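Local coordinates for protein 3-ketosteroid-delta4-5alpha-dehydrogenase (Rhodococcus jostii, PDB 4AT2) that probably oxidises 3-ketosteroids with the help of bound FAD, introducing the delta4 double bond of the 5alpha-steroid A ring during steroid breakdown, at residues Gly323-Pro335 with Ile343-Ala355. Residues are numbered along the deposited sequence; the frame is centred on the assembly and turned at random. Where two conformers were deposited one is given.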
loop_
_atom_site.group_PDB
_atom_site.type_symbol
_atom_site.label_atom_id
_atom_site.label_comp_id
_atom_site.label_asym_id
_atom_site.label_seq_id
_atom_site.Cartn_x
_atom_site.Cartn_y
_atom_site.Cartn_z
ATOM N N GLY A 323 13.686 -12.424 24.822
ATOM C CA GLY A 323 12.750 -13.526 24.623
ATOM C C GLY A 323 12.606 -13.874 23.153
ATOM O O GLY A 323 13.440 -13.487 22.318
ATOM N N ILE A 324 11.540 -14.603 22.829
ATOM C CA ILE A 324 11.160 -14.780 21.431
ATOM C C ILE A 324 9.759 -14.252 21.187
ATOM O O ILE A 324 8.851 -14.436 22.012
ATOM C CB ILE A 324 11.283 -16.241 20.953
ATOM C CG1 ILE A 324 10.427 -17.196 21.804
ATOM C CG2 ILE A 324 12.744 -16.660 21.005
ATOM C CD1 ILE A 324 10.239 -18.560 21.160
ATOM N N LEU A 325 9.596 -13.573 20.057
ATOM C CA LEU A 325 8.271 -13.139 19.639
ATOM C C LEU A 325 7.615 -14.242 18.830
ATOM O O LEU A 325 8.227 -14.803 17.930
ATOM C CB LEU A 325 8.355 -11.867 18.790
ATOM C CG LEU A 325 8.652 -10.588 19.569
ATOM C CD1 LEU A 325 9.022 -9.478 18.601
ATOM C CD2 LEU A 325 7.487 -10.179 20.476
ATOM N N VAL A 326 6.377 -14.569 19.173
ATOM C CA VAL A 326 5.619 -15.511 18.364
ATOM C C VAL A 326 4.333 -14.870 17.881
ATOM O O VAL A 326 3.798 -13.979 18.534
ATOM C CB VAL A 326 5.345 -16.859 19.085
ATOM C CG1 VAL A 326 6.668 -17.556 19.404
ATOM C CG2 VAL A 326 4.465 -16.678 20.323
ATOM N N ASN A 327 3.853 -15.307 16.718
ATOM C CA ASN A 327 2.585 -14.816 16.199
ATOM C C ASN A 327 1.389 -15.570 16.806
ATOM O O ASN A 327 1.546 -16.324 17.775
ATOM C CB ASN A 327 2.615 -14.868 14.662
ATOM C CG ASN A 327 2.718 -16.281 14.120
ATOM O OD1 ASN A 327 2.498 -17.267 14.833
ATOM N ND2 ASN A 327 3.037 -16.388 12.832
ATOM N N GLY A 328 0.197 -15.366 16.248
ATOM C CA GLY A 328 -1.007 -16.012 16.761
ATOM C C GLY A 328 -1.034 -17.521 16.575
ATOM O O GLY A 328 -1.857 -18.212 17.192
ATOM N N ARG A 329 -0.134 -18.034 15.732
ATOM C CA ARG A 329 0.031 -19.479 15.542
ATOM C C ARG A 329 1.207 -20.034 16.359
ATOM O O ARG A 329 1.609 -21.186 16.182
ATOM C CB ARG A 329 0.231 -19.808 14.050
ATOM C CG ARG A 329 -0.928 -19.379 13.148
ATOM C CD ARG A 329 -0.716 -19.823 11.700
ATOM N NE ARG A 329 0.378 -19.118 11.049
ATOM C CZ ARG A 329 0.276 -17.943 10.440
ATOM N NH1 ARG A 329 -0.895 -17.314 10.369
ATOM N NH2 ARG A 329 1.350 -17.409 9.879
ATOM N N GLY A 330 1.757 -19.221 17.262
ATOM C CA GLY A 330 2.880 -19.661 18.102
ATOM C C GLY A 330 4.213 -19.793 17.376
ATOM O O GLY A 330 5.121 -20.479 17.852
ATOM N N GLN A 331 4.345 -19.104 16.241
ATOM C CA GLN A 331 5.537 -19.201 15.381
ATOM C C GLN A 331 6.402 -17.951 15.474
ATOM O O GLN A 331 5.880 -16.839 15.478
ATOM C CB GLN A 331 5.116 -19.339 13.910
ATOM C CG GLN A 331 4.284 -20.574 13.605
ATOM C CD GLN A 331 3.553 -20.467 12.277
ATOM O OE1 GLN A 331 3.342 -19.375 11.755
ATOM N NE2 GLN A 331 3.156 -21.597 11.730
ATOM N N ARG A 332 7.726 -18.122 15.490
ATOM C CA ARG A 332 8.618 -16.960 15.368
ATOM C C ARG A 332 8.558 -16.364 13.961
ATOM O O ARG A 332 8.330 -17.089 12.983
ATOM C CB ARG A 332 10.057 -17.334 15.733
ATOM C CG ARG A 332 10.252 -17.569 17.214
ATOM C CD ARG A 332 11.716 -17.822 17.543
ATOM N NE ARG A 332 12.570 -16.631 17.370
ATOM C CZ ARG A 332 13.700 -16.601 16.658
ATOM N NH1 ARG A 332 14.101 -17.668 15.970
ATOM N NH2 ARG A 332 14.420 -15.478 16.594
ATOM N N TYR A 333 8.783 -15.056 13.853
ATOM C CA TYR A 333 8.664 -14.378 12.543
ATOM C C TYR A 333 9.634 -13.219 12.317
ATOM O O TYR A 333 9.739 -12.721 11.195
ATOM C CB TYR A 333 7.218 -13.879 12.342
ATOM C CG TYR A 333 6.794 -12.855 13.381
ATOM C CD1 TYR A 333 6.247 -13.270 14.603
ATOM C CD2 TYR A 333 6.919 -11.479 13.138
ATOM C CE1 TYR A 333 5.860 -12.354 15.568
ATOM C CE2 TYR A 333 6.528 -10.544 14.102
ATOM C CZ TYR A 333 5.992 -10.991 15.306
ATOM O OH TYR A 333 5.611 -10.102 16.286
ATOM N N VAL A 334 10.325 -12.774 13.372
ATOM C CA VAL A 334 11.252 -11.634 13.253
ATOM C C VAL A 334 12.415 -11.810 14.251
ATOM O O VAL A 334 12.184 -12.246 15.370
ATOM C CB VAL A 334 10.509 -10.288 13.474
ATOM C CG1 VAL A 334 9.935 -10.173 14.897
ATOM C CG2 VAL A 334 11.388 -9.088 13.122
ATOM N N PRO A 335 13.667 -11.493 13.848
ATOM C CA PRO A 335 14.712 -11.550 14.877
ATOM C C PRO A 335 14.458 -10.470 15.935
ATOM O O PRO A 335 14.147 -9.319 15.598
ATOM C CB PRO A 335 15.998 -11.261 14.090
ATOM C CG PRO A 335 15.513 -10.436 12.913
ATOM C CD PRO A 335 14.216 -11.094 12.537
ATOM N N ILE A 343 10.029 -4.496 13.907
ATOM C CA ILE A 343 9.157 -5.447 14.615
ATOM C C ILE A 343 7.685 -5.018 14.505
ATOM O O ILE A 343 6.803 -5.848 14.233
ATOM C CB ILE A 343 9.584 -5.619 16.095
ATOM C CG1 ILE A 343 10.959 -6.317 16.152
ATOM C CG2 ILE A 343 8.532 -6.424 16.858
ATOM C CD1 ILE A 343 11.574 -6.412 17.538
ATOM N N GLY A 344 7.432 -3.724 14.693
ATOM C CA GLY A 344 6.083 -3.155 14.568
ATOM C C GLY A 344 5.495 -3.397 13.190
ATOM O O GLY A 344 4.361 -3.878 13.070
ATOM N N GLN A 345 6.256 -3.071 12.142
ATOM C CA GLN A 345 5.780 -3.287 10.771
ATOM C C GLN A 345 5.541 -4.769 10.499
ATOM O O GLN A 345 4.525 -5.128 9.920
ATOM C CB GLN A 345 6.775 -2.740 9.742
ATOM C CG GLN A 345 6.747 -1.222 9.609
ATOM C CD GLN A 345 7.399 -0.751 8.314
ATOM O OE1 GLN A 345 8.189 -1.487 7.691
ATOM N NE2 GLN A 345 7.068 0.476 7.897
ATOM N N MET A 346 6.467 -5.635 10.909
ATOM C CA MET A 346 6.272 -7.057 10.619
ATOM C C MET A 346 5.022 -7.580 11.326
ATOM O O MET A 346 4.258 -8.381 10.770
ATOM C CB MET A 346 7.493 -7.885 11.025
ATOM C CG MET A 346 8.801 -7.511 10.353
ATOM S SD MET A 346 8.795 -7.597 8.547
ATOM C CE MET A 346 8.518 -5.881 8.088
ATOM N N THR A 347 4.820 -7.121 12.554
ATOM C CA THR A 347 3.690 -7.570 13.364
ATOM C C THR A 347 2.358 -7.117 12.762
ATOM O O THR A 347 1.471 -7.934 12.528
ATOM C CB THR A 347 3.831 -7.104 14.828
ATOM O OG1 THR A 347 5.072 -7.607 15.353
ATOM C CG2 THR A 347 2.665 -7.633 15.686
ATOM N N LEU A 348 2.235 -5.818 12.507
ATOM C CA LEU A 348 0.999 -5.270 11.960
ATOM C C LEU A 348 0.754 -5.736 10.536
ATOM O O LEU A 348 -0.351 -6.156 10.206
ATOM C CB LEU A 348 1.024 -3.739 11.990
ATOM C CG LEU A 348 -0.195 -3.037 11.374
ATOM C CD1 LEU A 348 -1.454 -3.370 12.170
ATOM C CD2 LEU A 348 0.055 -1.541 11.378
ATOM N N PHE A 349 1.789 -5.671 9.699
ATOM C CA PHE A 349 1.605 -5.955 8.274
ATOM C C PHE A 349 1.396 -7.443 8.022
ATOM O O PHE A 349 0.519 -7.829 7.229
ATOM C CB PHE A 349 2.814 -5.513 7.427
ATOM C CG PHE A 349 3.086 -4.021 7.400
ATOM C CD1 PHE A 349 2.200 -3.084 7.942
ATOM C CD2 PHE A 349 4.244 -3.564 6.776
ATOM C CE1 PHE A 349 2.495 -1.724 7.881
ATOM C CE2 PHE A 349 4.547 -2.207 6.719
ATOM C CZ PHE A 349 3.667 -1.287 7.270
ATOM N N HIS A 350 2.216 -8.284 8.659
ATOM C CA HIS A 350 2.324 -9.681 8.225
ATOM C C HIS A 350 1.815 -10.716 9.180
ATOM O O HIS A 350 1.659 -11.881 8.784
ATOM C CB HIS A 350 3.765 -10.002 7.827
ATOM C CG HIS A 350 4.358 -8.994 6.886
ATOM N ND1 HIS A 350 3.726 -8.601 5.758
ATOM C CD2 HIS A 350 5.559 -8.290 6.929
ATOM C CE1 HIS A 350 4.477 -7.690 5.121
ATOM N NE2 HIS A 350 5.599 -7.502 5.830
ATOM N N GLN A 351 1.562 -10.311 10.430
ATOM C CA GLN A 351 1.097 -11.249 11.462
ATOM C C GLN A 351 -0.276 -10.890 12.029
ATOM O O GLN A 351 -0.626 -11.291 13.164
ATOM C CB GLN A 351 2.126 -11.409 12.602
ATOM C CG GLN A 351 3.564 -11.694 12.154
ATOM C CD GLN A 351 3.719 -12.915 11.254
ATOM O OE1 GLN A 351 3.006 -13.914 11.393
ATOM N NE2 GLN A 351 4.665 -12.837 10.320
ATOM N N ASP A 352 -1.043 -10.139 11.237
ATOM C CA ASP A 352 -2.396 -9.696 11.605
ATOM C C ASP A 352 -2.437 -9.009 12.969
ATOM O O ASP A 352 -3.413 -9.129 13.716
ATOM C CB ASP A 352 -3.382 -10.866 11.562
ATOM C CG ASP A 352 -4.818 -10.406 11.479
ATOM O OD1 ASP A 352 -5.071 -9.360 10.843
ATOM O OD2 ASP A 352 -5.696 -11.086 12.047
ATOM N N ASN A 353 -1.351 -8.307 13.281
ATOM C CA ASN A 353 -1.207 -7.534 14.520
ATOM C C ASN A 353 -1.201 -8.378 15.805
ATOM O O ASN A 353 -1.408 -7.843 16.890
ATOM C CB ASN A 353 -2.281 -6.436 14.600
ATOM C CG ASN A 353 -1.805 -5.201 15.324
ATOM O OD1 ASN A 353 -0.597 -4.964 15.445
ATOM N ND2 ASN A 353 -2.753 -4.388 15.801
ATOM N N GLN A 354 -0.960 -9.683 15.667
ATOM C CA GLN A 354 -0.956 -10.602 16.812
ATOM C C GLN A 354 0.458 -11.003 17.151
ATOM O O GLN A 354 1.154 -11.574 16.297
ATOM C CB GLN A 354 -1.725 -11.891 16.497
ATOM C CG GLN A 354 -3.065 -11.678 15.834
ATOM C CD GLN A 354 -4.041 -11.018 16.755
ATOM O OE1 GLN A 354 -4.502 -11.622 17.724
ATOM N NE2 GLN A 354 -4.385 -9.772 16.453
ATOM N N ALA A 355 0.882 -10.721 18.382
ATOM C CA ALA A 355 2.213 -11.109 18.844
ATOM C C ALA A 355 2.204 -11.402 20.328
ATOM O O ALA A 355 1.424 -10.817 21.075
ATOM C CB ALA A 355 3.224 -10.003 18.542
HETATM O O HOH W 1 -0.674 -13.950 13.879
HETATM O O HOH W 2 1.799 -14.681 8.665
#
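Q351 CG sits over one face of the Y333 ring, 3.6 Å from its centroid in a CH-pi contact, and the Q351 amide, stacked at 29° to the ring plane, runs back over the ring's CG end toward CB. Around the rim come M346 CB, T347 OG1 and the methyl of A355. A tyrosine suits this place because its apolar ring packs on the end of the helix and the residues after it, while its hydroxyl reaches a polar partner: Y333 OH donates to T347 OG1 at 2.7 Å, and OG1 in turn donates to I343 O, one turn back. In Q351, CG anti to the carbonyl carbon (chi1 -50°) comes over the ring, and the bend at chi2 turns OE1 to N327; a glutamine offers both the CH2 and the carbonyl. N327 ND2 gives OE1 a nearly straight bond (2.9 Å, 163°) that lies in the asparagine's own amide plane but meets OE1 from above its carbonyl plane. An asparagine fits because its short amide also accepts R329 N and Q331 N at OD1, from opposite faces, while ND2 donates again to Q331 OE1: four bonds fix it. With N327 cut back to an alanine, Q351 OE1 and Q331 OE1 would probably lose their shared donor, and the turn its side-chain acceptor. Further along, L325 CD1 meets I343 CG2 at 3.6 Å, and V334 CG2 rests on I343 and M346, branched and flexible apolar chains filling the helix flank. Water 1 links G328 N to Q351 O. Q331 NE2 hydrogen-bonds to R332 O of the second subunit. These contacts join edge strand 324-326 of the antiparallel sheet and its following loop to helix 340-350, with an Asx turn, inside the type I beta turn 327-330, orienting N327 for Q351.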